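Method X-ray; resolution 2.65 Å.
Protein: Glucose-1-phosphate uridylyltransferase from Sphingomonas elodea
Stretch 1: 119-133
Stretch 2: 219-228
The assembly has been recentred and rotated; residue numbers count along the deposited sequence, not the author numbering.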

# COMPACT_ATOMS: atom_id res chain seq x y z
N LEU C 119 -19.83 -15.11 -3.46
CA LEU C 119 -20.66 -14.05 -4.03
C LEU C 119 -21.77 -13.50 -3.17
O LEU C 119 -21.94 -12.29 -3.07
CB LEU C 119 -21.24 -14.53 -5.36
CG LEU C 119 -22.08 -13.54 -6.17
CD1 LEU C 119 -21.26 -12.31 -6.50
CD2 LEU C 119 -22.56 -14.21 -7.45
N GLY C 120 -22.55 -14.39 -2.56
CA GLY C 120 -23.64 -13.94 -1.73
C GLY C 120 -23.14 -13.09 -0.58
O GLY C 120 -23.64 -12.00 -0.33
N HIS C 121 -22.13 -13.60 0.11
CA HIS C 121 -21.56 -12.90 1.24
C HIS C 121 -21.05 -11.53 0.80
O HIS C 121 -21.22 -10.54 1.50
CB HIS C 121 -20.41 -13.70 1.84
CG HIS C 121 -19.63 -12.97 2.89
ND1 HIS C 121 -20.12 -12.74 4.16
CD2 HIS C 121 -18.41 -12.39 2.85
CE1 HIS C 121 -19.23 -12.06 4.86
NE2 HIS C 121 -18.18 -11.83 4.09
N ALA C 122 -20.42 -11.50 -0.37
CA ALA C 122 -19.87 -10.28 -0.92
C ALA C 122 -20.96 -9.23 -1.13
O ALA C 122 -20.85 -8.09 -0.68
CB ALA C 122 -19.18 -10.59 -2.25
N VAL C 123 -22.02 -9.62 -1.81
CA VAL C 123 -23.12 -8.71 -2.04
C VAL C 123 -23.68 -8.25 -0.69
O VAL C 123 -23.98 -7.07 -0.50
CB VAL C 123 -24.24 -9.39 -2.88
CG1 VAL C 123 -25.48 -8.55 -2.90
CG2 VAL C 123 -23.74 -9.61 -4.30
N TRP C 124 -23.81 -9.19 0.23
CA TRP C 124 -24.32 -8.89 1.56
C TRP C 124 -23.52 -7.77 2.23
O TRP C 124 -24.06 -6.99 3.02
CB TRP C 124 -24.26 -10.14 2.42
CG TRP C 124 -24.57 -9.91 3.87
CD1 TRP C 124 -25.80 -9.71 4.43
CD2 TRP C 124 -23.62 -9.81 4.94
NE1 TRP C 124 -25.68 -9.51 5.78
CE2 TRP C 124 -24.36 -9.59 6.13
CE3 TRP C 124 -22.23 -9.94 5.03
CZ2 TRP C 124 -23.74 -9.42 7.36
CZ3 TRP C 124 -21.63 -9.77 6.26
CH2 TRP C 124 -22.38 -9.55 7.41
N CYS C 125 -22.23 -7.69 1.91
CA CYS C 125 -21.36 -6.67 2.49
C CYS C 125 -21.81 -5.25 2.17
O CYS C 125 -21.52 -4.33 2.93
CB CYS C 125 -19.93 -6.88 2.00
SG CYS C 125 -19.04 -8.32 2.68
N ALA C 126 -22.52 -5.07 1.07
CA ALA C 126 -22.97 -3.75 0.65
C ALA C 126 -24.35 -3.36 1.19
O ALA C 126 -24.85 -2.26 0.92
CB ALA C 126 -22.97 -3.66 -0.87
N ARG C 127 -24.96 -4.26 1.96
CA ARG C 127 -26.29 -4.05 2.50
C ARG C 127 -26.62 -2.64 2.98
O ARG C 127 -27.63 -2.06 2.57
CB ARG C 127 -26.56 -5.04 3.63
CG ARG C 127 -25.50 -5.04 4.70
CD ARG C 127 -25.63 -6.26 5.60
NE ARG C 127 -24.35 -6.58 6.23
CZ ARG C 127 -23.85 -5.92 7.26
NH1 ARG C 127 -24.51 -4.90 7.79
NH2 ARG C 127 -22.67 -6.26 7.77
N ASP C 128 -25.77 -2.08 3.83
CA ASP C 128 -26.05 -0.77 4.38
C ASP C 128 -25.83 0.40 3.43
O ASP C 128 -26.36 1.49 3.66
CB ASP C 128 -25.26 -0.58 5.68
CG ASP C 128 -25.76 -1.48 6.80
OD1 ASP C 128 -26.99 -1.66 6.91
OD2 ASP C 128 -24.94 -2.01 7.59
N ILE C 129 -25.06 0.19 2.37
CA ILE C 129 -24.81 1.27 1.43
C ILE C 129 -25.93 1.33 0.40
O ILE C 129 -26.23 2.38 -0.15
CB ILE C 129 -23.45 1.08 0.73
CG1 ILE C 129 -22.40 0.73 1.79
CG2 ILE C 129 -23.08 2.32 -0.06
CD1 ILE C 129 -21.05 1.33 1.57
N VAL C 130 -26.56 0.19 0.15
CA VAL C 130 -27.64 0.10 -0.81
C VAL C 130 -28.96 0.54 -0.18
O VAL C 130 -29.64 1.41 -0.72
CB VAL C 130 -27.75 -1.30 -1.35
CG1 VAL C 130 -29.02 -1.44 -2.17
CG2 VAL C 130 -26.51 -1.59 -2.21
N GLY C 131 -29.31 -0.05 0.96
CA GLY C 131 -30.51 0.37 1.67
C GLY C 131 -31.79 -0.22 1.14
O GLY C 131 -31.88 -1.43 0.94
N ASP C 132 -32.81 0.62 0.96
CA ASP C 132 -34.06 0.13 0.39
C ASP C 132 -34.07 0.61 -1.05
O ASP C 132 -34.90 1.43 -1.43
CB ASP C 132 -35.29 0.69 1.10
CG ASP C 132 -36.49 -0.24 1.01
OD1 ASP C 132 -37.62 0.27 0.92
OD2 ASP C 132 -36.31 -1.48 1.03
N GLU C 133 -33.14 0.11 -1.85
CA GLU C 133 -33.06 0.52 -3.24
C GLU C 133 -32.72 -0.67 -4.09
O GLU C 133 -32.13 -1.63 -3.61
CB GLU C 133 -31.94 1.56 -3.44
CG GLU C 133 -32.14 2.89 -2.73
CD GLU C 133 -31.22 4.00 -3.24
OE1 GLU C 133 -31.11 4.18 -4.48
OE2 GLU C 133 -30.63 4.71 -2.40
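Stretch 2 (219-228) QPEVMRILEN

Most of stretch 2 is helix, which runs through to N228. It packs across stretch 1, where residues 119-125 form one helix and 127-130 a short second one. The axes of helix 221-228 and helix 119-125 come within 9.7 Å. Their N-to-C directions make an angle of 112°, with a signed crossing angle of -112°. The CA atoms pair L226 with W124 and M223 with R127, each at 6.2 Å, and P220 with E133 at 5.4 Å. Stretch 2 therefore begins beside the end of stretch 1 and moves back toward its start. The contact buries 563 Å², both sides summed.

M223 covers the most surface. Its CA-to-CB bond points sideways, but the end of the side chain comes nearer to stretch 1. M223 CE lies 3.2 Å from V123 CG1, a tight apolar contact, and 3.8 Å from W124 CA. M223 SD sits 3.5 Å from R127 CA. The thioether thus lies against the backbone near A126, where one helix gives way to the next.

P220 comes next and points toward stretch 1. It rests on the tail that follows G131, the residue that leaves the helix with positive phi. P220 CD is 3.5 Å from E133 O, and P220 CB is 3.8 Å from D132 OD2.

W124 starts sideways, but its end comes nearer to stretch 2. W124 NE1 is 3.6 Å from E227 CA, and W124 CD1 is 4.4 Å from L226 CB. L226 points toward stretch 1. L226 CD1 is 3.9 Å from V123 CG1, extending the apolar patch begun by M223.

R224 points away at its CB, yet its end returns to the tail. R224 NH2 lies 2.9 Å from G131 O. The carboxylate of D132 adds only a loose attraction of charge, with D132 OD2 4.1 Å from R224 NH2.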

# COMPACT_ATOMS: atom_id res chain seq x y z
N GLN C 219 -33.85 -6.48 -6.59
CA GLN C 219 -34.68 -5.66 -5.73
C GLN C 219 -34.18 -5.80 -4.30
O GLN C 219 -33.66 -6.86 -3.92
CB GLN C 219 -36.15 -6.09 -5.83
CG GLN C 219 -36.74 -5.83 -7.20
CD GLN C 219 -36.70 -4.36 -7.56
OE1 GLN C 219 -36.35 -3.99 -8.68
NE2 GLN C 219 -37.05 -3.51 -6.62
N PRO C 220 -34.33 -4.74 -3.50
CA PRO C 220 -33.89 -4.72 -2.11
C PRO C 220 -34.33 -5.91 -1.25
O PRO C 220 -33.68 -6.22 -0.25
CB PRO C 220 -34.42 -3.38 -1.60
CG PRO C 220 -35.60 -3.11 -2.49
CD PRO C 220 -35.08 -3.52 -3.83
N GLU C 221 -35.40 -6.59 -1.64
CA GLU C 221 -35.86 -7.73 -0.86
C GLU C 221 -34.81 -8.83 -0.88
O GLU C 221 -34.75 -9.66 0.03
CB GLU C 221 -37.19 -8.28 -1.38
CG GLU C 221 -37.88 -7.46 -2.48
CD GLU C 221 -38.29 -6.05 -2.06
OE1 GLU C 221 -38.61 -5.85 -0.86
OE2 GLU C 221 -38.30 -5.15 -2.93
N VAL C 222 -33.98 -8.83 -1.91
CA VAL C 222 -32.93 -9.85 -2.01
C VAL C 222 -31.86 -9.64 -0.95
O VAL C 222 -31.30 -10.61 -0.43
CB VAL C 222 -32.27 -9.85 -3.40
CG1 VAL C 222 -31.29 -11.02 -3.50
CG2 VAL C 222 -33.34 -9.95 -4.49
N MET C 223 -31.58 -8.38 -0.64
CA MET C 223 -30.59 -8.06 0.40
C MET C 223 -31.13 -8.59 1.72
O MET C 223 -30.44 -9.29 2.45
CB MET C 223 -30.39 -6.54 0.51
CG MET C 223 -29.27 -5.99 -0.34
SD MET C 223 -27.64 -6.44 0.27
CE MET C 223 -27.42 -7.95 -0.43
N ARG C 224 -32.38 -8.24 2.01
CA ARG C 224 -33.07 -8.66 3.22
C ARG C 224 -32.96 -10.16 3.41
O ARG C 224 -32.68 -10.64 4.51
CB ARG C 224 -34.54 -8.27 3.14
CG ARG C 224 -34.82 -6.80 3.43
CD ARG C 224 -33.75 -5.92 2.82
NE ARG C 224 -33.88 -4.51 3.17
CZ ARG C 224 -32.90 -3.63 3.05
NH1 ARG C 224 -31.71 -4.02 2.58
NH2 ARG C 224 -33.09 -2.36 3.38
N ILE C 225 -33.19 -10.91 2.33
CA ILE C 225 -33.14 -12.36 2.39
C ILE C 225 -31.74 -12.86 2.68
O ILE C 225 -31.58 -13.91 3.31
CB ILE C 225 -33.66 -12.96 1.09
CG1 ILE C 225 -35.17 -12.91 1.11
CG2 ILE C 225 -33.20 -14.40 0.92
CD1 ILE C 225 -35.77 -13.38 -0.11
N LEU C 226 -30.74 -12.10 2.23
CA LEU C 226 -29.35 -12.46 2.45
C LEU C 226 -28.98 -12.19 3.91
O LEU C 226 -28.31 -13.01 4.55
CB LEU C 226 -28.43 -11.67 1.53
CG LEU C 226 -28.46 -12.03 0.04
CD1 LEU C 226 -27.61 -11.03 -0.73
CD2 LEU C 226 -27.93 -13.44 -0.17
N GLU C 227 -29.41 -11.04 4.43
CA GLU C 227 -29.13 -10.68 5.81
C GLU C 227 -29.70 -11.76 6.72
O GLU C 227 -29.05 -12.22 7.66
CB GLU C 227 -29.78 -9.34 6.16
CG GLU C 227 -29.48 -8.23 5.19
CD GLU C 227 -30.29 -6.97 5.47
OE1 GLU C 227 -31.45 -7.12 5.91
OE2 GLU C 227 -29.80 -5.85 5.24
N ASN C 228 -30.94 -12.15 6.43
CA ASN C 228 -31.65 -13.17 7.19
C ASN C 228 -30.89 -14.48 7.27
O ASN C 228 -30.70 -15.02 8.36
CB ASN C 228 -33.02 -13.41 6.57
CG ASN C 228 -34.00 -12.31 6.90
OD1 ASN C 228 -33.60 -11.20 7.24
ND2 ASN C 228 -35.28 -12.62 6.79